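Local coordinates for capsid protein VP1 (Human polyomavirus 12, PDB 6Y5Z) that probably assembles as disulfide-linked pentamers into the T=7 icosahedral capsid, the shell with which the virus attaches to and enters host cells, at residues D[248-251]-D[256-259]. Numbering follows the deposited sequence.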
ATOM      1  N   TRP D 248      -6.126  20.508  -0.521  1.00 13.68           N
ATOM      2  CA  TRP D 248      -6.755  21.825  -0.248  1.00 13.52           C
ATOM      3  C   TRP D 248      -6.473  22.267   1.179  1.00 13.16           C
ATOM      4  O   TRP D 248      -6.582  21.466   2.128  1.00 12.32           O
ATOM      5  CB  TRP D 248      -8.262  21.812  -0.535  1.00 13.29           C
ATOM      6  CG  TRP D 248      -8.555  21.546  -1.976  1.00 13.03           C
ATOM      7  CD1 TRP D 248      -8.355  22.378  -3.039  1.00 13.58           C
ATOM      8  CD2 TRP D 248      -9.087  20.332  -2.519  1.00 12.58           C
ATOM      9  NE1 TRP D 248      -8.731  21.766  -4.207  1.00 13.85           N
ATOM     10  CE2 TRP D 248      -9.160  20.502  -3.916  1.00 12.61           C
ATOM     11  CE3 TRP D 248      -9.504  19.120  -1.954  1.00 13.24           C
ATOM     12  CZ2 TRP D 248      -9.621  19.487  -4.754  1.00 13.32           C
ATOM     13  CZ3 TRP D 248      -9.966  18.125  -2.782  1.00 13.13           C
ATOM     14  CH2 TRP D 248     -10.023  18.311  -4.158  1.00 12.66           C
ATOM     15  N   PHE D 249      -6.202  23.559   1.301  1.00 13.50           N
ATOM     16  CA  PHE D 249      -6.062  24.300   2.574  1.00 13.38           C
ATOM     17  C   PHE D 249      -7.393  24.966   2.890  1.00 14.12           C
ATOM     18  O   PHE D 249      -8.012  25.506   1.963  1.00 15.14           O
ATOM     19  CB  PHE D 249      -4.955  25.338   2.406  1.00 14.32           C
ATOM     20  CG  PHE D 249      -4.674  26.190   3.615  1.00 15.71           C
ATOM     21  CD1 PHE D 249      -5.297  27.420   3.773  1.00 16.77           C
ATOM     22  CD2 PHE D 249      -3.751  25.801   4.577  1.00 17.16           C
ATOM     23  CE1 PHE D 249      -5.050  28.202   4.884  1.00 16.14           C
ATOM     24  CE2 PHE D 249      -3.480  26.604   5.669  1.00 18.21           C
ATOM     25  CZ  PHE D 249      -4.142  27.803   5.831  1.00 17.49           C
ATOM     26  N   THR D 250      -7.824  24.945   4.153  1.00 14.77           N
ATOM     27  CA  THR D 250      -9.009  25.725   4.574  1.00 15.64           C
ATOM     28  C   THR D 250      -8.604  26.706   5.674  1.00 15.69           C
ATOM     29  O   THR D 250      -8.272  26.285   6.795  1.00 16.18           O
ATOM     30  CB  THR D 250     -10.159  24.830   5.043  1.00 17.17           C
ATOM     31  OG1 THR D 250     -10.384  23.799   4.085  1.00 17.58           O
ATOM     32  CG2 THR D 250     -11.441  25.613   5.245  1.00 17.93           C
ATOM     33  N   ALA D 251      -8.677  27.991   5.357  1.00 15.39           N
ATOM     34  CA  ALA D 251      -8.389  29.085   6.306  1.00 15.92           C
ATOM     35  C   ALA D 251      -9.513  29.184   7.334  1.00 16.47           C
ATOM     36  O   ALA D 251     -10.688  28.868   7.009  1.00 17.71           O
ATOM     37  CB  ALA D 251      -8.240  30.395   5.571  1.00 16.47           C
ATOM     38  N   HIS D 256     -14.311  28.196   2.583  1.00 16.23           N
ATOM     39  CA  HIS D 256     -13.663  28.270   1.252  1.00 16.22           C
ATOM     40  C   HIS D 256     -12.295  27.596   1.304  1.00 15.35           C
ATOM     41  O   HIS D 256     -11.584  27.739   2.315  1.00 15.56           O
ATOM     42  CB  HIS D 256     -13.501  29.704   0.740  1.00 17.11           C
ATOM     43  CG  HIS D 256     -14.719  30.244   0.063  1.00 17.61           C
ATOM     44  ND1 HIS D 256     -15.618  31.009   0.746  1.00 17.89           N
ATOM     45  CD2 HIS D 256     -15.157  30.155  -1.215  1.00 19.34           C
ATOM     46  CE1 HIS D 256     -16.586  31.375  -0.076  1.00 17.89           C
ATOM     47  NE2 HIS D 256     -16.334  30.864  -1.291  1.00 19.98           N
ATOM     48  N   GLN D 257     -11.948  26.932   0.214  1.00 14.46           N
ATOM     49  CA  GLN D 257     -10.721  26.121   0.125  1.00 14.20           C
ATOM     50  C   GLN D 257      -9.823  26.665  -0.971  1.00 14.29           C
ATOM     51  O   GLN D 257     -10.288  27.313  -1.946  1.00 14.61           O
ATOM     52  CB  GLN D 257     -11.080  24.658  -0.094  1.00 13.92           C
ATOM     53  CG  GLN D 257     -11.854  24.089   1.074  1.00 14.90           C
ATOM     54  CD  GLN D 257     -12.128  22.621   0.897  1.00 14.74           C
ATOM     55  OE1 GLN D 257     -13.093  22.239   0.226  1.00 15.48           O
ATOM     56  NE2 GLN D 257     -11.272  21.785   1.471  1.00 15.67           N
ATOM     57  N   ARG D 258      -8.528  26.428  -0.785  1.00 13.51           N
ATOM     58  CA  ARG D 258      -7.488  26.814  -1.763  1.00 12.88           C
ATOM     59  C   ARG D 258      -6.644  25.588  -2.086  1.00 13.48           C
ATOM     60  O   ARG D 258      -6.268  24.911  -1.141  1.00 14.34           O
ATOM     61  CB  ARG D 258      -6.541  27.840  -1.151  1.00 13.42           C
ATOM     62  CG  ARG D 258      -7.197  29.164  -0.813  1.00 13.33           C
ATOM     63  CD  ARG D 258      -6.206  30.095  -0.166  1.00 13.82           C
ATOM     64  NE  ARG D 258      -6.743  31.409   0.187  1.00 14.44           N
ATOM     65  CZ  ARG D 258      -6.612  32.510  -0.552  1.00 14.89           C
ATOM     66  NH1 ARG D 258      -7.090  33.662  -0.107  1.00 15.44           N
ATOM     67  NH2 ARG D 258      -5.983  32.495  -1.709  1.00 15.26           N
ATOM     68  N   PHE D 259      -6.289  25.366  -3.341  1.00 12.37           N
ATOM     69  CA  PHE D 259      -5.256  24.365  -3.674  1.00 12.98           C
ATOM     70  C   PHE D 259      -3.956  24.778  -2.978  1.00 13.48           C
ATOM     71  O   PHE D 259      -3.639  25.988  -2.912  1.00 13.84           O
ATOM     72  CB  PHE D 259      -5.034  24.256  -5.178  1.00 13.02           C
ATOM     73  CG  PHE D 259      -6.147  23.622  -5.980  1.00 13.10           C
ATOM     74  CD1 PHE D 259      -7.222  24.373  -6.412  1.00 13.71           C
ATOM     75  CD2 PHE D 259      -6.095  22.279  -6.316  1.00 13.57           C
ATOM     76  CE1 PHE D 259      -8.235  23.780  -7.151  1.00 13.21           C
ATOM     77  CE2 PHE D 259      -7.079  21.708  -7.102  1.00 14.21           C
ATOM     78  CZ  PHE D 259      -8.149  22.461  -7.505  1.00 14.14           C
TER
HETATM   79  O   HOH W   1      -8.879  21.619   3.561  1.00 23.45           O
HETATM   80  O   HOH W   2      -8.957  28.669   2.496  1.00 15.38           O
HETATM   81  O   HOH W   3     -11.860  29.341   4.508  1.00 16.09           O
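Trp248 and Phe259 meet as a T-shaped (edge-to-face) aromatic pair, their side chains lying side by side and pointing the same way. The pyrrole edge of the indole is turned to one face of the phenyl ring: Trp248 NE1 sits over the ring centre, 3.2 Å above its plane, and the planes are inclined at 63°. Both side chains carry CG beside the backbone N (chi1 -70° in Phe259); Phe259 starts out pointing away from the other strand, and this rotation brings its ring back to the indole. Val105 of a neighbouring subunit packs against both residues.

Next to this pair, Phe249 and Arg258 bond reciprocally through their backbones, Phe249 N to Arg258 O at 2.8 Å and Arg258 N to Phe249 O at 2.9 Å, both nearly straight. Their side chains share a sheet face but part company. The Phe249 ring, swung opposite its own amide nitrogen (chi1 -180°), meets Phe42 edge to face, whereas Arg258 extends to Trp39 in a cation-pi contact and bonds through NH2 to Ser43 O.

On the other face Gln257 slants across Thr250, its CG 3.4 Å from Thr250 OG1. Gln257 NE2 lies 3.6 Å from Trp248 CB, while Gln257 OE1 accepts a bond from Val116 N of the neighbouring subunit. One water joins Trp248 O, Thr250 OG1 and Gln257 NE2, tying both strands together on this face. Beyond it, two waters donate to His256 O; one accepts from Ala251 N and the other donates to Ala251 O, bridging the two segments near the turn. The pairing belongs to the turn end of an antiparallel beta hairpin, strands 237-250 and 257-276 of the VP1 jelly-roll beta-sandwich, at a subunit interface of the pentamer.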